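RagA protein (Porphyromonas gingivalis, PDB 6SLN) probably imports substrates across the bacterial outer membrane as a beta-barrel transporter of the TonB-dependent receptor family. Local coordinates at residues S595-S600 and I644-H649; A670-L675 and Q725-G730. One frame throughout, in Å; residues are numbered along the deposited sequence.

Contact 1 (S595-S600 and I644-H649); sequences SSRFGS and IGNYNH
Two loops of the TonB-dependent receptor barrel meet here, one joining strands 584-595 and 604-614, the other following strand 627-641. Arg597, extended from CG to NE, lies alongside Asn646 and points the same way. Its NE and NH2 both donate to Asn646 OD1, each at 3.1 Å, a side-on grip on a single oxygen. The bonds are bent, with N-H...O angles of 147° and 141°. The guanidinium and amide planes are 13° apart; OD1 lies close to the guanidinium plane, while NH2 lies in the amide carbonyl plane and NE above it. Ile644 O lies over one guanidinium face, too poorly angled for a hydrogen bond, and Tyr567 adds a cation-pi contact. The arginine is presented by a type I beta turn from Ser595 to Phe598, whose first residue also makes an ST turn, Arg597 N donating to Ser595 OG at 2.9 Å. Past this turn the His649 ring turns one face to the Phe598-Gly599 peptide, with Gly599 CA 4.0 Å from its centroid in a CH-pi contact. Ser596 OG, hydrogen-bonded to Ala568 N, also accepts from a water at 2.8 Å that donates to Asn646 O. Another water donates to both Arg597 O and Gly645 O.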
loop_
_atom_site.group_PDB
_atom_site.type_symbol
_atom_site.label_atom_id
_atom_site.label_comp_id
_atom_site.label_asym_id
_atom_site.label_seq_id
_atom_site.Cartn_x
_atom_site.Cartn_y
_atom_site.Cartn_z
ATOM N N SER A 595 21.419 -23.835 -0.209
ATOM C CA SER A 595 20.747 -22.597 -0.583
ATOM C C SER A 595 19.287 -22.849 -0.916
ATOM O O SER A 595 18.961 -23.805 -1.626
ATOM C CB SER A 595 21.410 -21.927 -1.789
ATOM O OG SER A 595 20.525 -21.006 -2.417
ATOM N N SER A 596 18.419 -21.960 -0.422
ATOM C CA SER A 596 17.001 -21.982 -0.768
ATOM C C SER A 596 16.758 -21.954 -2.272
ATOM O O SER A 596 15.677 -22.358 -2.724
ATOM C CB SER A 596 16.306 -20.782 -0.128
ATOM O OG SER A 596 17.050 -19.586 -0.327
ATOM N N ARG A 597 17.734 -21.459 -3.046
ATOM C CA ARG A 597 17.604 -21.219 -4.478
ATOM C C ARG A 597 17.656 -22.504 -5.301
ATOM O O ARG A 597 17.440 -22.457 -6.516
ATOM C CB ARG A 597 18.703 -20.237 -4.914
ATOM C CG ARG A 597 18.653 -18.879 -4.151
ATOM C CD ARG A 597 19.376 -17.758 -4.912
ATOM N NE ARG A 597 18.920 -16.395 -4.632
ATOM C CZ ARG A 597 19.718 -15.388 -4.267
ATOM N NH1 ARG A 597 21.018 -15.582 -4.108
ATOM N NH2 ARG A 597 19.217 -14.178 -4.065
ATOM N N PHE A 598 17.935 -23.640 -4.673
ATOM C CA PHE A 598 17.855 -24.952 -5.305
ATOM C C PHE A 598 16.929 -25.850 -4.494
ATOM O O PHE A 598 16.771 -25.663 -3.286
ATOM C CB PHE A 598 19.250 -25.573 -5.428
ATOM C CG PHE A 598 20.296 -24.591 -5.894
ATOM C CD1 PHE A 598 20.178 -23.972 -7.130
ATOM C CD2 PHE A 598 21.379 -24.269 -5.095
ATOM C CE1 PHE A 598 21.121 -23.067 -7.559
ATOM C CE2 PHE A 598 22.328 -23.362 -5.526
ATOM C CZ PHE A 598 22.196 -22.763 -6.759
ATOM N N GLY A 599 16.301 -26.821 -5.162
ATOM C CA GLY A 599 15.421 -27.758 -4.475
ATOM C C GLY A 599 16.139 -28.668 -3.473
ATOM O O GLY A 599 17.364 -28.783 -3.450
ATOM N N SER A 600 15.329 -29.355 -2.652
ATOM C CA SER A 600 15.836 -30.161 -1.533
ATOM C C SER A 600 16.963 -31.099 -1.955
ATOM O O SER A 600 18.035 -31.128 -1.337
ATOM C CB SER A 600 14.699 -30.979 -0.913
ATOM O OG SER A 600 13.472 -30.269 -0.914
ATOM N N ILE A 644 21.599 -16.206 -8.405
ATOM C CA ILE A 644 20.539 -16.198 -9.394
ATOM C C ILE A 644 19.236 -15.826 -8.695
ATOM O O ILE A 644 19.217 -15.522 -7.504
ATOM C CB ILE A 644 20.409 -17.551 -10.102
ATOM C CG1 ILE A 644 20.042 -18.611 -9.058
ATOM C CG2 ILE A 644 21.714 -17.886 -10.813
ATOM C CD1 ILE A 644 19.745 -19.979 -9.653
ATOM N N GLY A 645 18.144 -15.860 -9.452
ATOM C CA GLY A 645 16.832 -15.640 -8.879
ATOM C C GLY A 645 16.539 -16.591 -7.731
ATOM O O GLY A 645 17.276 -17.534 -7.444
ATOM N N ASN A 646 15.422 -16.322 -7.055
ATOM C CA ASN A 646 15.075 -17.034 -5.833
ATOM C C ASN A 646 14.277 -18.312 -6.065
ATOM O O ASN A 646 14.241 -19.173 -5.179
ATOM C CB ASN A 646 14.276 -16.113 -4.900
ATOM C CG ASN A 646 15.075 -14.920 -4.441
ATOM O OD1 ASN A 646 16.226 -15.068 -4.017
ATOM N ND2 ASN A 646 14.463 -13.721 -4.503
ATOM N N TYR A 647 13.634 -18.455 -7.219
ATOM C CA TYR A 647 12.645 -19.497 -7.449
ATOM C C TYR A 647 12.767 -20.020 -8.879
ATOM O O TYR A 647 11.811 -20.030 -9.647
ATOM C CB TYR A 647 11.223 -18.978 -7.229
ATOM C CG TYR A 647 11.003 -18.180 -5.966
ATOM C CD1 TYR A 647 10.964 -18.812 -4.715
ATOM C CD2 TYR A 647 10.818 -16.794 -6.018
ATOM C CE1 TYR A 647 10.759 -18.091 -3.554
ATOM C CE2 TYR A 647 10.601 -16.053 -4.849
ATOM C CZ TYR A 647 10.569 -16.709 -3.616
ATOM O OH TYR A 647 10.372 -15.988 -2.444
ATOM N N ASN A 648 13.957 -20.459 -9.265
ATOM C CA ASN A 648 14.219 -20.776 -10.662
ATOM C C ASN A 648 14.148 -22.255 -10.989
ATOM O O ASN A 648 14.383 -22.618 -12.147
ATOM C CB ASN A 648 15.596 -20.252 -11.070
ATOM C CG ASN A 648 15.608 -18.757 -11.289
ATOM O OD1 ASN A 648 14.698 -18.191 -11.897
ATOM N ND2 ASN A 648 16.634 -18.107 -10.774
ATOM N N HIS A 649 13.871 -23.122 -10.007
ATOM C CA HIS A 649 13.764 -24.550 -10.269
ATOM C C HIS A 649 12.334 -25.068 -10.282
ATOM O O HIS A 649 12.071 -26.088 -10.926
ATOM C CB HIS A 649 14.568 -25.349 -9.235
ATOM C CG HIS A 649 14.245 -24.998 -7.818
ATOM N ND1 HIS A 649 13.286 -25.665 -7.088
ATOM C CD2 HIS A 649 14.759 -24.053 -6.993
ATOM C CE1 HIS A 649 13.219 -25.145 -5.875
ATOM N NE2 HIS A 649 14.107 -24.168 -5.790
HETATM O O HOH W 1 15.301 -18.736 -2.347
HETATM O O HOH W 2 13.462 -21.563 -4.690
HETATM O O HOH W 3 15.994 -20.378 -7.911
#

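Contact 2 (A670-L675 and Q725-G730); sequences AGNPDL and QYQNVG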
loop_
_atom_site.group_PDB
_atom_site.type_symbol
_atom_site.label_atom_id
_atom_site.label_comp_id
_atom_site.label_asym_id
_atom_site.label_seq_id
_atom_site.Cartn_x
_atom_site.Cartn_y
_atom_site.Cartn_z
ATOM N N ALA A 670 8.936 -22.872 -16.929
ATOM C CA ALA A 670 9.271 -24.193 -17.435
ATOM C C ALA A 670 9.764 -25.103 -16.310
ATOM O O ALA A 670 9.297 -26.250 -16.166
ATOM C CB ALA A 670 10.322 -24.061 -18.539
ATOM N N GLY A 671 10.706 -24.606 -15.503
ATOM C CA GLY A 671 11.257 -25.361 -14.394
ATOM C C GLY A 671 12.506 -26.152 -14.761
ATOM O O GLY A 671 12.838 -26.351 -15.930
ATOM N N ASN A 672 13.221 -26.587 -13.716
ATOM C CA ASN A 672 14.430 -27.400 -13.817
ATOM C C ASN A 672 14.745 -28.061 -12.472
ATOM O O ASN A 672 15.460 -27.485 -11.637
ATOM C CB ASN A 672 15.614 -26.562 -14.290
ATOM C CG ASN A 672 16.892 -27.356 -14.347
ATOM O OD1 ASN A 672 17.955 -26.875 -13.954
ATOM N ND2 ASN A 672 16.797 -28.592 -14.831
ATOM N N PRO A 673 14.237 -29.276 -12.233
ATOM C CA PRO A 673 14.387 -29.888 -10.902
ATOM C C PRO A 673 15.824 -30.079 -10.463
ATOM O O PRO A 673 16.085 -30.090 -9.252
ATOM C CB PRO A 673 13.671 -31.232 -11.050
ATOM C CG PRO A 673 12.732 -31.049 -12.190
ATOM C CD PRO A 673 13.441 -30.118 -13.138
ATOM N N ASP A 674 16.776 -30.190 -11.387
ATOM C CA ASP A 674 18.151 -30.458 -11.005
ATOM C C ASP A 674 19.020 -29.202 -10.919
ATOM O O ASP A 674 20.243 -29.322 -10.787
ATOM C CB ASP A 674 18.755 -31.482 -11.961
ATOM C CG ASP A 674 18.161 -32.872 -11.757
ATOM O OD1 ASP A 674 18.258 -33.417 -10.632
ATOM O OD2 ASP A 674 17.574 -33.406 -12.718
ATOM N N LEU A 675 18.421 -28.009 -10.955
ATOM C CA LEU A 675 19.165 -26.788 -10.680
ATOM C C LEU A 675 20.001 -26.938 -9.418
ATOM O O LEU A 675 19.484 -27.315 -8.369
ATOM C CB LEU A 675 18.204 -25.616 -10.517
ATOM C CG LEU A 675 18.830 -24.243 -10.795
ATOM C CD1 LEU A 675 19.480 -24.198 -12.187
ATOM C CD2 LEU A 675 17.784 -23.177 -10.680
ATOM N N GLN A 725 15.275 -20.186 -19.099
ATOM C CA GLN A 725 15.145 -21.127 -17.994
ATOM C C GLN A 725 16.546 -21.472 -17.546
ATOM O O GLN A 725 17.360 -21.932 -18.358
ATOM C CB GLN A 725 14.387 -22.384 -18.392
ATOM C CG GLN A 725 14.440 -23.487 -17.322
ATOM C CD GLN A 725 13.793 -23.078 -16.011
ATOM O OE1 GLN A 725 12.643 -22.638 -15.978
ATOM N NE2 GLN A 725 14.535 -23.208 -14.927
ATOM N N TYR A 726 16.837 -21.230 -16.273
ATOM C CA TYR A 726 18.161 -21.534 -15.759
ATOM C C TYR A 726 18.449 -23.035 -15.837
ATOM O O TYR A 726 17.553 -23.869 -15.679
ATOM C CB TYR A 726 18.281 -21.024 -14.332
ATOM C CG TYR A 726 19.002 -19.709 -14.218
ATOM C CD1 TYR A 726 20.340 -19.604 -14.566
ATOM C CD2 TYR A 726 18.354 -18.577 -13.750
ATOM C CE1 TYR A 726 21.015 -18.406 -14.453
ATOM C CE2 TYR A 726 19.022 -17.368 -13.628
ATOM C CZ TYR A 726 20.348 -17.292 -13.986
ATOM O OH TYR A 726 21.012 -16.101 -13.868
ATOM N N GLN A 727 19.713 -23.366 -16.114
ATOM C CA GLN A 727 20.195 -24.735 -16.224
ATOM C C GLN A 727 21.680 -24.762 -15.872
ATOM O O GLN A 727 22.403 -23.791 -16.103
ATOM C CB GLN A 727 19.977 -25.304 -17.639
ATOM C CG GLN A 727 18.578 -25.878 -17.892
ATOM C CD GLN A 727 18.175 -25.846 -19.359
ATOM O OE1 GLN A 727 18.937 -25.402 -20.199
ATOM N NE2 GLN A 727 16.976 -26.311 -19.666
ATOM N N ASN A 728 22.133 -25.879 -15.306
ATOM C CA ASN A 728 23.561 -26.108 -15.096
ATOM C C ASN A 728 24.114 -26.669 -16.398
ATOM O O ASN A 728 23.909 -27.839 -16.729
ATOM C CB ASN A 728 23.792 -27.047 -13.924
ATOM C CG ASN A 728 23.241 -26.496 -12.639
ATOM O OD1 ASN A 728 22.106 -26.800 -12.265
ATOM N ND2 ASN A 728 24.026 -25.655 -11.964
ATOM N N VAL A 729 24.811 -25.827 -17.147
ATOM C CA VAL A 729 25.024 -26.108 -18.555
ATOM C C VAL A 729 26.240 -25.339 -19.075
ATOM O O VAL A 729 26.428 -24.155 -18.770
ATOM C CB VAL A 729 23.739 -25.775 -19.338
ATOM C CG1 VAL A 729 24.070 -25.399 -20.745
ATOM C CG2 VAL A 729 22.790 -26.971 -19.324
ATOM N N GLY A 730 27.100 -26.016 -19.835
ATOM C CA GLY A 730 28.248 -25.363 -20.400
ATOM C C GLY A 730 29.348 -25.105 -19.389
ATOM O O GLY A 730 29.299 -25.541 -18.239
#
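Gln725 NE2 is gripped by two acceptors, the backbone carbonyls Tyr726 O and Asn648 O. The bond to Tyr726 O measures 3.2 Å from Gln725 NE2 and is nearly straight, at 161°. It arrives on a lone pair of that carbonyl and lies close to the plane of the glutamine amide, which fixes the rotation of the amide. The other end of the group crosses to the loop: Gln725 OE1 accepts from Gly671 N at 2.8 Å. Here the donor stands well above the amide carbonyl plane, 66° out of it, so no lone pair is met squarely. CG lies anti to the backbone N and the chain bends at chi2, which brings the amide over the Gly671 backbone. Gly671 has a positive phi at which a side chain would press on the carbonyl of Ala670, consistent with glycine at this place. Beside it, Asn672 CB packs 3.6 Å from Gln725 NE2, and the Asn672 amide crosses the Gln727 side chain at about a right angle, the two amide planes being 82° apart. Further along, Leu675 CD1 touches Tyr726 CB at 4.0 Å, tip against stem. Asn728 comes across Leu675, with OD1 3.3 Å from Leu675 CA, while its ND2 is held by Ser676 O and Asp709 O. The loop is folded by a type I beta turn from Asn672 to Leu675, closed by Leu675 N donating to Asn672 O at 3.1 Å. Strand 724-728 pairs antiparallel with strand 696-715, and the loop between strands 665-667 and 678-691 packs against it, held by the Gln725 amide, in the beta-barrel region of a TonB-dependent receptor.

In the fold
Contact 1 closes before contact 2 opens along the chain, yet their centres are 10 Å apart and they touch directly. Segment 644-649 makes the polar links to contact 2: Asn648 O lies 2.8 Å from Gln725 NE2, and His649 O lies 3.1 Å from Asn672 N, both probable hydrogen bonds. The end of this segment would thus join both segments of contact 2. Phe598 of segment 595-600 adds packing, its CB 3.4 Å from Leu675 O, and Asn648 ND2 is 3.5 Å from Tyr726 CD2. Contact 1 is not part of the 1,2-distearoyl-sn-glycerophosphoethanolamine pocket, the Ser596 side chain being about 11 Å from that lipid, but a bound dodecyl-beta-D-maltoside touches Ser600.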